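PDB 4FGW: glycerol-3-phosphate dehydrogenase [NAD(+)] 1 from Saccharomyces cerevisiae, which catalyses the NADH-dependent reduction of dihydroxyacetone phosphate to glycerol 3-phosphate, the step that lets yeast accumulate glycerol as an osmoregulator under hyperosmotic stress. Local coordinates for residues T47-V52 / P225-S230; P109-S114 / S135-H140; A199-K204 / V231-A236; K323-C328 / Q368-N373. All blocks are in the same frame, centred on the assembly; numbering follows the deposited sequence.

Overall arrangement
Contacts 1 and 2 lie in the Rossmann-type part, contact 3 where it passes into the helical C-terminal part, and contact 4 within that part. Contact 1 packs helix 44-59, which begins within the glycine-rich segment assigned to NAD(+) by similarity, against edge strand 227-232; the side chain of Ile49 lies about 4 Å from that of Trp45, a probable NAD(+) residue in the helix's first turn. Contact 3 uses the far end of that strand, about 19 Å from contact 1 between centres. Contact 2 joins two short helices, its centre about 25 Å from both. Contact 4 stands about 37 Å from contact 1 between centres, the side chain of Tyr371 about 8 Å from that of Gln339, another probable NAD(+) residue.

Contact 1. Residues T47-V52 / P225-S230; sequences TTIAKV and PYFHVS
Apolar side chains make most of this contact: Val52 and Ile49, on one side of helix 44-59, meet Tyr226 and Phe227 where strand 227-232 begins. Ile49 CD1 sits 4.0 Å from Phe227 CE2, and Val52 CG1 lies 4.1 Å from Phe227 CD2, so that two aliphatic groups from successive turns of the helix approach the ring obliquely from the same side. Each crosses the Phe227 side chain at about a right angle. Val52 divides its methyls between the two aromatics. With CG1 anti to the backbone N (chi1 163°), it reaches Phe227, while CG2 comes within 3.7 Å of Tyr226 OH. Val188 of helix 185-189 also touches both Val52 and Phe227.

The polar component is confined to the tip of Tyr226. Lys51 NZ is 3.8 Å from Tyr226 OH, a proximity consistent with a shared partner: Glu55 accepts a hydrogen bond from the phenol and forms a salt bridge with the lysine, which has a second salt bridge to Glu191.

The contact thus places a Rossmann helix against the edge strand through a buried apolar layer, bordered by a polar cluster in which the negative charge of Glu55 is probably offset by Lys51.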
loop_
_atom_site.group_PDB
_atom_site.type_symbol
_atom_site.label_atom_id
_atom_site.label_comp_id
_atom_site.label_asym_id
_atom_site.label_seq_id
_atom_site.Cartn_x
_atom_site.Cartn_y
_atom_site.Cartn_z
ATOM N N THR A 47 26.651 -2.901 -10.246
ATOM C CA THR A 47 26.820 -2.946 -11.708
ATOM C C THR A 47 25.598 -2.346 -12.404
ATOM O O THR A 47 25.745 -1.610 -13.382
ATOM C CB THR A 47 27.111 -4.378 -12.188
ATOM O OG1 THR A 47 28.114 -4.953 -11.362
ATOM C CG2 THR A 47 27.552 -4.438 -13.640
ATOM N N THR A 48 24.397 -2.666 -11.887
ATOM C CA THR A 48 23.119 -2.186 -12.397
ATOM C C THR A 48 23.034 -0.658 -12.290
ATOM O O THR A 48 22.757 -0.003 -13.292
ATOM C CB THR A 48 21.960 -2.922 -11.704
ATOM O OG1 THR A 48 22.152 -4.333 -11.832
ATOM C CG2 THR A 48 20.614 -2.543 -12.275
ATOM N N ILE A 49 23.312 -0.097 -11.097
ATOM C CA ILE A 49 23.277 1.349 -10.904
ATOM C C ILE A 49 24.323 2.088 -11.744
ATOM O O ILE A 49 24.049 3.185 -12.230
ATOM C CB ILE A 49 23.179 1.775 -9.408
ATOM C CG1 ILE A 49 22.116 2.870 -9.206
ATOM C CG2 ILE A 49 24.521 2.182 -8.806
ATOM C CD1 ILE A 49 20.672 2.376 -9.163
ATOM N N ALA A 50 25.485 1.441 -11.975
ATOM C CA ALA A 50 26.585 1.951 -12.790
ATOM C C ALA A 50 26.206 1.980 -14.277
ATOM O O ALA A 50 26.671 2.858 -15.002
ATOM C CB ALA A 50 27.816 1.099 -12.576
ATOM N N LYS A 51 25.348 1.029 -14.718
ATOM C CA LYS A 51 24.827 0.930 -16.087
ATOM C C LYS A 51 23.838 2.087 -16.322
ATOM O O LYS A 51 23.895 2.735 -17.370
ATOM C CB LYS A 51 24.144 -0.437 -16.301
ATOM C CG LYS A 51 23.515 -0.640 -17.679
ATOM C CD LYS A 51 22.720 -1.935 -17.737
ATOM C CE LYS A 51 22.021 -2.147 -19.057
ATOM N NZ LYS A 51 20.747 -1.390 -19.149
ATOM N N VAL A 52 22.955 2.343 -15.326
ATOM C CA VAL A 52 21.950 3.415 -15.295
ATOM C C VAL A 52 22.658 4.789 -15.407
ATOM O O VAL A 52 22.275 5.622 -16.238
ATOM C CB VAL A 52 21.086 3.284 -14.005
ATOM C CG1 VAL A 52 20.312 4.563 -13.687
ATOM C CG2 VAL A 52 20.141 2.086 -14.093
ATOM N N PRO A 225 13.776 5.782 -18.835
ATOM C CA PRO A 225 12.364 5.480 -19.165
ATOM C C PRO A 225 11.830 4.222 -18.456
ATOM O O PRO A 225 10.645 4.159 -18.117
ATOM C CB PRO A 225 12.378 5.322 -20.692
ATOM C CG PRO A 225 13.628 6.042 -21.146
ATOM C CD PRO A 225 14.618 5.774 -20.051
ATOM N N TYR A 226 12.723 3.245 -18.197
ATOM C CA TYR A 226 12.441 1.984 -17.504
ATOM C C TYR A 226 12.705 2.077 -15.981
ATOM O O TYR A 226 12.526 1.093 -15.264
ATOM C CB TYR A 226 13.283 0.844 -18.125
ATOM C CG TYR A 226 14.783 1.019 -17.965
ATOM C CD1 TYR A 226 15.438 0.583 -16.815
ATOM C CD2 TYR A 226 15.551 1.592 -18.977
ATOM C CE1 TYR A 226 16.816 0.738 -16.664
ATOM C CE2 TYR A 226 16.931 1.744 -18.840
ATOM C CZ TYR A 226 17.560 1.314 -17.682
ATOM O OH TYR A 226 18.920 1.463 -17.536
ATOM N N PHE A 227 13.184 3.226 -15.501
ATOM C CA PHE A 227 13.529 3.412 -14.087
ATOM C C PHE A 227 13.152 4.821 -13.659
ATOM O O PHE A 227 13.982 5.741 -13.745
ATOM C CB PHE A 227 15.043 3.147 -13.899
ATOM C CG PHE A 227 15.564 3.004 -12.490
ATOM C CD1 PHE A 227 15.028 2.055 -11.622
ATOM C CD2 PHE A 227 16.664 3.741 -12.063
ATOM C CE1 PHE A 227 15.555 1.878 -10.340
ATOM C CE2 PHE A 227 17.194 3.556 -10.786
ATOM C CZ PHE A 227 16.646 2.614 -9.940
ATOM N N HIS A 228 11.882 4.998 -13.239
ATOM C CA HIS A 228 11.355 6.301 -12.829
ATOM C C HIS A 228 11.965 6.770 -11.513
ATOM O O HIS A 228 11.996 6.019 -10.539
ATOM C CB HIS A 228 9.819 6.296 -12.776
ATOM C CG HIS A 228 9.143 6.326 -14.116
ATOM N ND1 HIS A 228 9.838 6.103 -15.290
ATOM C CD2 HIS A 228 7.846 6.542 -14.415
ATOM C CE1 HIS A 228 8.946 6.206 -16.261
ATOM N NE2 HIS A 228 7.734 6.462 -15.781
ATOM N N VAL A 229 12.477 8.010 -11.508
ATOM C CA VAL A 229 13.130 8.597 -10.349
ATOM C C VAL A 229 12.369 9.796 -9.810
ATOM O O VAL A 229 11.993 10.692 -10.568
ATOM C CB VAL A 229 14.639 8.909 -10.646
ATOM C CG1 VAL A 229 15.281 9.780 -9.569
ATOM C CG2 VAL A 229 15.436 7.618 -10.821
ATOM N N SER A 230 12.148 9.804 -8.489
ATOM C CA SER A 230 11.552 10.924 -7.767
ATOM C C SER A 230 12.632 11.414 -6.797
ATOM O O SER A 230 13.144 10.623 -6.006
ATOM C CB SER A 230 10.304 10.484 -7.014
ATOM O OG SER A 230 9.878 11.502 -6.124
#

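Contact 2. Residues P109-S114 / S135-H140; sequences PDLIDS and SQLKGH
Ile112, Leu111 and Leu137 carry the packing between two short helices of the Rossmann-type nucleotide-binding fold, 111-115 and 130-137. Leu111 is buried. Its CG lies 3.7 Å from Leu137 CD2, while its CD2 methyl reaches the aliphatic base of Gln136, 3.8 Å from CB. The leucine therefore bears on two consecutive residues at the end of the opposing helix, and its side chain crosses each at about a right angle. CG stands anti to the backbone N (chi1 -160°), which carries the branch toward helix 130-137; elsewhere the residue touches Trp71 and Ile40 on neighbouring strands of the central sheet. An alanine at Leu111 would probably leave a gap beside Leu137 CD2 and Gln136 CB and weaken the packing between the helices.

Ile112 works closer to the surface and has two branches in use. CD1 extends to 4.3 Å from Leu137 CD2, bringing the isoleucine to the same methyl that meets Leu111. Its CG2 branch approaches His140, which follows the helix after the turn at Gly139.

Leu137 completes the trio mainly through CD2. Its carbonyl oxygen accepts a bond from His140 N at 2.8 Å, tying the turn back to the helix end. On the other side, Asp110 is the N-cap of helix 111-115, its OD1 accepting from Asp113 N at 2.9 Å from above the carboxylate plane. Ile112 CG2 meets the imidazole obliquely, 4.1 Å from His140 CD2.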
loop_
_atom_site.group_PDB
_atom_site.type_symbol
_atom_site.label_atom_id
_atom_site.label_comp_id
_atom_site.label_asym_id
_atom_site.label_seq_id
_atom_site.Cartn_x
_atom_site.Cartn_y
_atom_site.Cartn_z
ATOM N N PRO A 109 40.209 -1.642 -10.594
ATOM C CA PRO A 109 40.526 -2.443 -9.400
ATOM C C PRO A 109 41.065 -1.642 -8.212
ATOM O O PRO A 109 41.077 -2.158 -7.090
ATOM C CB PRO A 109 41.546 -3.460 -9.914
ATOM C CG PRO A 109 42.221 -2.774 -11.054
ATOM C CD PRO A 109 41.281 -1.733 -11.610
ATOM N N ASP A 110 41.524 -0.395 -8.463
ATOM C CA ASP A 110 42.090 0.501 -7.454
ATOM C C ASP A 110 41.038 1.496 -6.964
ATOM O O ASP A 110 40.518 2.286 -7.754
ATOM C CB ASP A 110 43.334 1.224 -8.008
ATOM C CG ASP A 110 44.169 1.944 -6.968
ATOM O OD1 ASP A 110 43.665 2.923 -6.371
ATOM O OD2 ASP A 110 45.354 1.579 -6.805
ATOM N N LEU A 111 40.719 1.417 -5.688
ATOM C CA LEU A 111 39.793 2.315 -5.068
ATOM C C LEU A 111 40.172 3.745 -5.333
ATOM O O LEU A 111 39.375 4.510 -5.838
ATOM C CB LEU A 111 39.765 2.060 -3.571
ATOM C CG LEU A 111 38.574 2.538 -2.756
ATOM C CD1 LEU A 111 37.294 2.265 -3.471
ATOM C CD2 LEU A 111 38.550 1.884 -1.417
ATOM N N ILE A 112 41.392 4.109 -4.977
ATOM C CA ILE A 112 41.830 5.481 -5.071
ATOM C C ILE A 112 41.867 5.989 -6.498
ATOM O O ILE A 112 41.592 7.142 -6.749
ATOM C CB ILE A 112 43.196 5.647 -4.424
ATOM C CG1 ILE A 112 43.174 4.967 -3.075
ATOM C CG2 ILE A 112 43.525 7.105 -4.232
ATOM C CD1 ILE A 112 41.832 4.496 -2.754
ATOM N N ASP A 113 42.198 5.130 -7.441
ATOM C CA ASP A 113 42.269 5.581 -8.818
ATOM C C ASP A 113 40.881 5.913 -9.359
ATOM O O ASP A 113 40.714 6.814 -10.173
ATOM C CB ASP A 113 42.948 4.539 -9.709
ATOM C CG ASP A 113 43.161 5.034 -11.122
ATOM O OD1 ASP A 113 43.175 4.226 -12.056
ATOM O OD2 ASP A 113 43.312 6.240 -11.312
ATOM N N SER A 114 39.887 5.167 -8.899
ATOM C CA SER A 114 38.501 5.330 -9.350
ATOM C C SER A 114 37.922 6.661 -8.844
ATOM O O SER A 114 37.084 7.268 -9.510
ATOM C CB SER A 114 37.644 4.158 -8.879
ATOM O OG SER A 114 37.530 4.123 -7.468
ATOM N N SER A 135 37.271 3.572 5.679
ATOM C CA SER A 135 38.605 3.604 6.288
ATOM C C SER A 135 39.696 3.722 5.222
ATOM O O SER A 135 40.717 4.375 5.458
ATOM C CB SER A 135 38.833 2.361 7.135
ATOM O OG SER A 135 39.982 2.494 7.955
ATOM N N GLN A 136 39.443 3.167 4.049
ATOM C CA GLN A 136 40.365 3.228 2.934
ATOM C C GLN A 136 40.252 4.456 2.098
ATOM O O GLN A 136 41.154 4.791 1.371
ATOM C CB GLN A 136 40.114 2.080 2.008
ATOM C CG GLN A 136 40.034 0.816 2.708
ATOM C CD GLN A 136 41.088 -0.105 2.242
ATOM O OE1 GLN A 136 40.801 -1.210 1.811
ATOM N NE2 GLN A 136 42.332 0.349 2.294
ATOM N N LEU A 137 39.105 5.093 2.144
ATOM C CA LEU A 137 38.906 6.353 1.429
ATOM C C LEU A 137 39.287 7.592 2.249
ATOM O O LEU A 137 39.489 8.655 1.659
ATOM C CB LEU A 137 37.487 6.474 0.842
ATOM C CG LEU A 137 37.154 5.607 -0.381
ATOM C CD1 LEU A 137 35.677 5.674 -0.692
ATOM C CD2 LEU A 137 37.962 6.017 -1.611
ATOM N N LYS A 138 39.405 7.458 3.594
ATOM C CA LYS A 138 39.778 8.553 4.500
ATOM C C LYS A 138 41.067 9.237 4.031
ATOM O O LYS A 138 42.107 8.581 3.898
ATOM C CB LYS A 138 39.963 8.043 5.943
ATOM C CG LYS A 138 38.694 8.022 6.775
ATOM C CD LYS A 138 39.007 8.250 8.250
ATOM C CE LYS A 138 37.770 8.169 9.108
ATOM N NZ LYS A 138 38.047 8.512 10.524
ATOM N N GLY A 139 40.963 10.535 3.749
ATOM C CA GLY A 139 42.076 11.356 3.278
ATOM C C GLY A 139 42.402 11.169 1.808
ATOM O O GLY A 139 43.507 11.511 1.376
ATOM N N HIS A 140 41.441 10.628 1.022
ATOM C CA HIS A 140 41.619 10.378 -0.411
ATOM C C HIS A 140 40.447 10.865 -1.256
ATOM O O HIS A 140 40.523 10.794 -2.486
ATOM C CB HIS A 140 41.884 8.884 -0.685
ATOM C CG HIS A 140 43.185 8.387 -0.140
ATOM N ND1 HIS A 140 43.229 7.484 0.904
ATOM C CD2 HIS A 140 44.449 8.685 -0.516
ATOM C CE1 HIS A 140 44.512 7.262 1.129
ATOM N NE2 HIS A 140 45.283 7.967 0.302
#

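Contact 3. Residues A199-K204 / V231-A236; sequences AYHIPK and VIEDVA
Ala199 and Ile232 form a parallel beta bridge where the last two strands of the Rossmann-type domain's mixed sheet end, just before helix 235-257 begins. Tyr200 N donates to Ile232 O at 2.9 Å (N-H...O 156°), and Ala199 CB packs 4.0 Å from Ile232 CG1. Beyond the bridge the chains diverge, and His201 reaches back across the turn formed by Glu233 to Val235. Asp234, the N-cap residue, turns away to bond Gly237 N through OD1 and Arg288 N through OD2.

From CB, 4.0 Å from Glu233 OE2, the histidine leads to CG, placed anti to the carbonyl carbon (chi1 -71°) and already 3.5 Å from Glu233 O. CD2 comes 3.6 Å from Glu233 OE2, with ring and carboxylate planes 65° apart. ND1 lies 3.8 Å from Val235 CG2, and CE1 approaches Val235 N. An alanine in place of His201 would probably leave the Glu233 carbonyl without the ring lying across it and open a gap beside Val235 CG2. At the tip, NE2 is 3.0 Å from Glu233 O without a hydrogen bond, because this oxygen stands over the centre of the imidazole face.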
loop_
_atom_site.group_PDB
_atom_site.type_symbol
_atom_site.label_atom_id
_atom_site.label_comp_id
_atom_site.label_asym_id
_atom_site.label_seq_id
_atom_site.Cartn_x
_atom_site.Cartn_y
_atom_site.Cartn_z
ATOM N N ALA A 199 16.950 10.645 -2.341
ATOM C CA ALA A 199 16.834 11.687 -1.322
ATOM C C ALA A 199 18.174 12.336 -1.068
ATOM O O ALA A 199 19.183 11.644 -0.963
ATOM C CB ALA A 199 16.263 11.122 -0.041
ATOM N N TYR A 200 18.194 13.671 -0.993
ATOM C CA TYR A 200 19.422 14.442 -0.778
ATOM C C TYR A 200 19.083 15.826 -0.239
ATOM O O TYR A 200 18.264 16.541 -0.825
ATOM C CB TYR A 200 20.200 14.551 -2.107
ATOM C CG TYR A 200 21.504 15.311 -2.056
ATOM C CD1 TYR A 200 22.690 14.676 -1.695
ATOM C CD2 TYR A 200 21.576 16.639 -2.468
ATOM C CE1 TYR A 200 23.903 15.362 -1.685
ATOM C CE2 TYR A 200 22.784 17.334 -2.465
ATOM C CZ TYR A 200 23.945 16.693 -2.069
ATOM O OH TYR A 200 25.135 17.382 -2.061
ATOM N N HIS A 201 19.699 16.191 0.889
ATOM C CA HIS A 201 19.535 17.516 1.476
ATOM C C HIS A 201 20.603 18.385 0.844
ATOM O O HIS A 201 21.791 18.052 0.935
ATOM C CB HIS A 201 19.725 17.495 3.007
ATOM C CG HIS A 201 18.616 16.817 3.750
ATOM N ND1 HIS A 201 18.815 15.611 4.403
ATOM C CD2 HIS A 201 17.328 17.201 3.924
ATOM C CE1 HIS A 201 17.652 15.299 4.950
ATOM N NE2 HIS A 201 16.723 16.222 4.684
ATOM N N ILE A 202 20.186 19.468 0.163
ATOM C CA ILE A 202 21.115 20.414 -0.453
ATOM C C ILE A 202 21.905 21.052 0.701
ATOM O O ILE A 202 21.287 21.533 1.655
ATOM C CB ILE A 202 20.381 21.444 -1.362
ATOM C CG1 ILE A 202 19.895 20.779 -2.661
ATOM C CG2 ILE A 202 21.266 22.658 -1.685
ATOM C CD1 ILE A 202 18.456 20.825 -2.823
ATOM N N PRO A 203 23.257 20.965 0.688
ATOM C CA PRO A 203 24.034 21.499 1.819
ATOM C C PRO A 203 24.261 23.010 1.807
ATOM O O PRO A 203 23.907 23.697 0.849
ATOM C CB PRO A 203 25.350 20.720 1.732
ATOM C CG PRO A 203 25.508 20.415 0.291
ATOM C CD PRO A 203 24.141 20.375 -0.340
ATOM N N LYS A 204 24.858 23.519 2.896
ATOM C CA LYS A 204 25.224 24.924 3.097
ATOM C C LYS A 204 26.409 25.304 2.196
ATOM O O LYS A 204 26.516 26.454 1.762
ATOM C CB LYS A 204 25.548 25.192 4.582
ATOM C CG LYS A 204 26.396 24.103 5.273
ATOM C CD LYS A 204 25.715 23.491 6.515
ATOM C CE LYS A 204 24.596 22.503 6.229
ATOM N NZ LYS A 204 25.097 21.190 5.735
ATOM N N VAL A 231 13.015 12.690 -6.903
ATOM C CA VAL A 231 14.052 13.291 -6.063
ATOM C C VAL A 231 13.434 14.143 -4.956
ATOM O O VAL A 231 12.654 15.055 -5.231
ATOM C CB VAL A 231 15.152 14.060 -6.848
ATOM C CG1 VAL A 231 16.382 14.294 -5.972
ATOM C CG2 VAL A 231 15.543 13.321 -8.121
ATOM N N ILE A 232 13.784 13.827 -3.701
ATOM C CA ILE A 232 13.295 14.520 -2.502
ATOM C C ILE A 232 14.462 14.895 -1.577
ATOM O O ILE A 232 15.621 14.648 -1.919
ATOM C CB ILE A 232 12.182 13.696 -1.772
ATOM C CG1 ILE A 232 12.701 12.323 -1.275
ATOM C CG2 ILE A 232 10.921 13.561 -2.644
ATOM C CD1 ILE A 232 11.940 11.716 -0.120
ATOM N N GLU A 233 14.153 15.478 -0.411
ATOM C CA GLU A 233 15.136 15.881 0.600
ATOM C C GLU A 233 15.275 14.843 1.715
ATOM O O GLU A 233 16.385 14.588 2.173
ATOM C CB GLU A 233 14.746 17.236 1.217
ATOM C CG GLU A 233 15.072 18.431 0.344
ATOM C CD GLU A 233 15.603 19.619 1.119
ATOM O OE1 GLU A 233 14.790 20.507 1.464
ATOM O OE2 GLU A 233 16.824 19.655 1.399
ATOM N N ASP A 234 14.140 14.268 2.160
ATOM C CA ASP A 234 14.042 13.334 3.278
ATOM C C ASP A 234 14.866 12.041 3.164
ATOM O O ASP A 234 14.339 10.981 2.807
ATOM C CB ASP A 234 12.563 13.106 3.655
ATOM C CG ASP A 234 12.302 12.412 4.982
ATOM O OD1 ASP A 234 13.266 12.213 5.755
ATOM O OD2 ASP A 234 11.133 12.066 5.247
ATOM N N VAL A 235 16.172 12.143 3.511
ATOM C CA VAL A 235 17.142 11.041 3.531
ATOM C C VAL A 235 16.764 10.037 4.636
ATOM O O VAL A 235 16.876 8.831 4.424
ATOM C CB VAL A 235 18.620 11.547 3.642
ATOM C CG1 VAL A 235 19.606 10.399 3.837
ATOM C CG2 VAL A 235 19.015 12.380 2.426
ATOM N N ALA A 236 16.307 10.530 5.799
ATOM C CA ALA A 236 15.908 9.685 6.927
ATOM C C ALA A 236 14.700 8.773 6.598
ATOM O O ALA A 236 14.789 7.562 6.817
ATOM C CB ALA A 236 15.617 10.545 8.143
#

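Contact 4. Residues K323-C328 / Q368-N373; sequences KDAWEC and QIVYNN
Asp324 opens the contact at the N-cap position of helix 325-333, where its OD1 comes to 4.3 Å from Asn373 ND2 at the far end of the other segment, too long for a hydrogen bond. Ala325, the first helical residue, is buried and faces helix 361-371: its CB approaches Val370 CG1 at 4.3 Å, the pair at which the two backbones come nearest. The same methyl also lies over one face of the neighbouring indole, offset toward the rim. Leu341 of helix 340-354 and Met318 of helix 310-320 pack on this alanine as well.

Trp326 supplies the largest share of the buried surface. CG is anti to the carbonyl carbon (chi1 -56°), and the benzo end of the indole reaches across to helix 361-371. CH2 meets Val370 CG1 at 4.0 Å, and CZ3 lies 3.8 Å from Val370 O. Against Tyr371 the indole forms an offset edge-to-face pair: its six-membered ring presents an edge to the phenol face, with planes at 68° and centroids 5.4 Å apart. The closest atoms of the pair are Trp326 CZ2 and Tyr371 CE2, at 3.7 Å. Tyr371 is itself fixed by its hydroxyl, hydrogen-bonded to Leu341 O, and its ring also meets that of Tyr367.

Within this all-helical C-terminal part, the contact therefore depends on dispersion and on aromatic C-H groups directed at a pi face, while the Tyr371 hydroxyl is held from outside by Leu341 O.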
loop_
_atom_site.group_PDB
_atom_site.type_symbol
_atom_site.label_atom_id
_atom_site.label_comp_id
_atom_site.label_asym_id
_atom_site.label_seq_id
_atom_site.Cartn_x
_atom_site.Cartn_y
_atom_site.Cartn_z
ATOM N N LYS A 323 7.368 -24.634 12.749
ATOM C CA LYS A 323 8.772 -24.722 13.075
ATOM C C LYS A 323 9.189 -23.340 13.414
ATOM O O LYS A 323 8.444 -22.417 13.202
ATOM C CB LYS A 323 9.587 -25.211 11.890
ATOM C CG LYS A 323 9.164 -26.544 11.356
ATOM C CD LYS A 323 9.605 -26.712 9.930
ATOM C CE LYS A 323 9.259 -28.083 9.442
ATOM N NZ LYS A 323 8.699 -28.862 10.562
ATOM N N ASP A 324 10.379 -23.178 13.944
ATOM C CA ASP A 324 10.808 -21.850 14.280
ATOM C C ASP A 324 11.288 -21.176 13.014
ATOM O O ASP A 324 11.425 -21.799 11.975
ATOM C CB ASP A 324 11.919 -21.893 15.325
ATOM C CG ASP A 324 11.419 -22.313 16.678
ATOM O OD1 ASP A 324 10.193 -22.297 16.882
ATOM O OD2 ASP A 324 12.247 -22.657 17.541
ATOM N N ALA A 325 11.549 -19.890 13.117
ATOM C CA ALA A 325 12.037 -19.134 12.001
ATOM C C ALA A 325 13.169 -19.832 11.285
ATOM O O ALA A 325 13.053 -20.204 10.122
ATOM C CB ALA A 325 12.494 -17.794 12.481
ATOM N N TRP A 326 14.276 -19.989 11.992
ATOM C CA TRP A 326 15.535 -20.412 11.407
ATOM C C TRP A 326 15.510 -21.777 10.777
ATOM O O TRP A 326 16.207 -22.066 9.824
ATOM C CB TRP A 326 16.592 -20.314 12.464
ATOM C CG TRP A 326 16.663 -18.959 13.017
ATOM C CD1 TRP A 326 17.444 -17.949 12.584
ATOM C CD2 TRP A 326 15.923 -18.452 14.112
ATOM N NE1 TRP A 326 17.248 -16.833 13.345
ATOM C CE2 TRP A 326 16.316 -17.122 14.299
ATOM C CE3 TRP A 326 14.971 -18.993 14.960
ATOM C CZ2 TRP A 326 15.791 -16.331 15.286
ATOM C CZ3 TRP A 326 14.452 -18.204 15.944
ATOM C CH2 TRP A 326 14.860 -16.888 16.101
ATOM N N GLU A 327 14.657 -22.603 11.315
ATOM C CA GLU A 327 14.368 -23.920 10.756
ATOM C C GLU A 327 13.715 -23.698 9.383
ATOM O O GLU A 327 14.038 -24.404 8.427
ATOM C CB GLU A 327 13.422 -24.690 11.692
ATOM C CG GLU A 327 13.379 -26.191 11.448
ATOM C CD GLU A 327 12.789 -27.052 12.555
ATOM O OE1 GLU A 327 12.938 -28.294 12.474
ATOM O OE2 GLU A 327 12.192 -26.495 13.505
ATOM N N CYS A 328 12.823 -22.685 9.288
ATOM C CA CYS A 328 12.135 -22.288 8.060
ATOM C C CYS A 328 13.075 -21.543 7.095
ATOM O O CYS A 328 12.961 -21.711 5.881
ATOM C CB CYS A 328 10.886 -21.471 8.380
ATOM S SG CYS A 328 9.581 -22.414 9.212
ATOM N N GLN A 368 7.946 -10.961 19.483
ATOM C CA GLN A 368 7.444 -11.926 20.468
ATOM C C GLN A 368 7.136 -13.296 19.861
ATOM O O GLN A 368 7.366 -14.313 20.517
ATOM C CB GLN A 368 6.218 -11.372 21.224
ATOM C CG GLN A 368 6.483 -10.145 22.114
ATOM C CD GLN A 368 7.462 -10.347 23.258
ATOM O OE1 GLN A 368 7.662 -11.452 23.771
ATOM N NE2 GLN A 368 8.067 -9.258 23.715
ATOM N N ILE A 369 6.614 -13.320 18.621
ATOM C CA ILE A 369 6.286 -14.548 17.885
ATOM C C ILE A 369 7.579 -15.271 17.462
ATOM O O ILE A 369 7.711 -16.475 17.695
ATOM C CB ILE A 369 5.338 -14.243 16.678
ATOM C CG1 ILE A 369 3.922 -13.855 17.164
ATOM C CG2 ILE A 369 5.272 -15.417 15.683
ATOM C CD1 ILE A 369 3.086 -13.025 16.140
ATOM N N VAL A 370 8.517 -14.520 16.841
ATOM C CA VAL A 370 9.801 -15.003 16.320
ATOM C C VAL A 370 10.739 -15.541 17.407
ATOM O O VAL A 370 11.196 -16.681 17.296
ATOM C CB VAL A 370 10.489 -13.945 15.403
ATOM C CG1 VAL A 370 11.904 -14.374 15.007
ATOM C CG2 VAL A 370 9.648 -13.652 14.160
ATOM N N TYR A 371 11.039 -14.725 18.435
ATOM C CA TYR A 371 11.989 -15.075 19.498
ATOM C C TYR A 371 11.430 -15.882 20.635
ATOM O O TYR A 371 12.017 -16.898 21.011
ATOM C CB TYR A 371 12.776 -13.846 19.968
ATOM C CG TYR A 371 13.745 -13.391 18.904
ATOM C CD1 TYR A 371 13.349 -12.504 17.905
ATOM C CD2 TYR A 371 15.022 -13.936 18.820
ATOM C CE1 TYR A 371 14.215 -12.135 16.881
ATOM C CE2 TYR A 371 15.901 -13.571 17.804
ATOM C CZ TYR A 371 15.493 -12.668 16.837
ATOM O OH TYR A 371 16.365 -12.304 15.840
ATOM N N ASN A 372 10.301 -15.444 21.188
ATOM C CA ASN A 372 9.639 -16.174 22.262
ATOM C C ASN A 372 8.592 -17.083 21.592
ATOM O O ASN A 372 8.649 -17.245 20.373
ATOM C CB ASN A 372 9.078 -15.191 23.300
ATOM C CG ASN A 372 10.139 -14.226 23.809
ATOM O OD1 ASN A 372 11.223 -14.624 24.252
ATOM N ND2 ASN A 372 9.886 -12.936 23.688
ATOM N N ASN A 373 7.643 -17.653 22.297
ATOM C CA ASN A 373 6.748 -18.531 21.570
ATOM C C ASN A 373 5.320 -18.094 21.585
ATOM O O ASN A 373 4.427 -18.870 21.868
ATOM C CB ASN A 373 6.884 -19.968 22.030
ATOM C CG ASN A 373 8.010 -20.676 21.340
ATOM O OD1 ASN A 373 9.146 -20.673 21.816
ATOM N ND2 ASN A 373 7.715 -21.265 20.192
#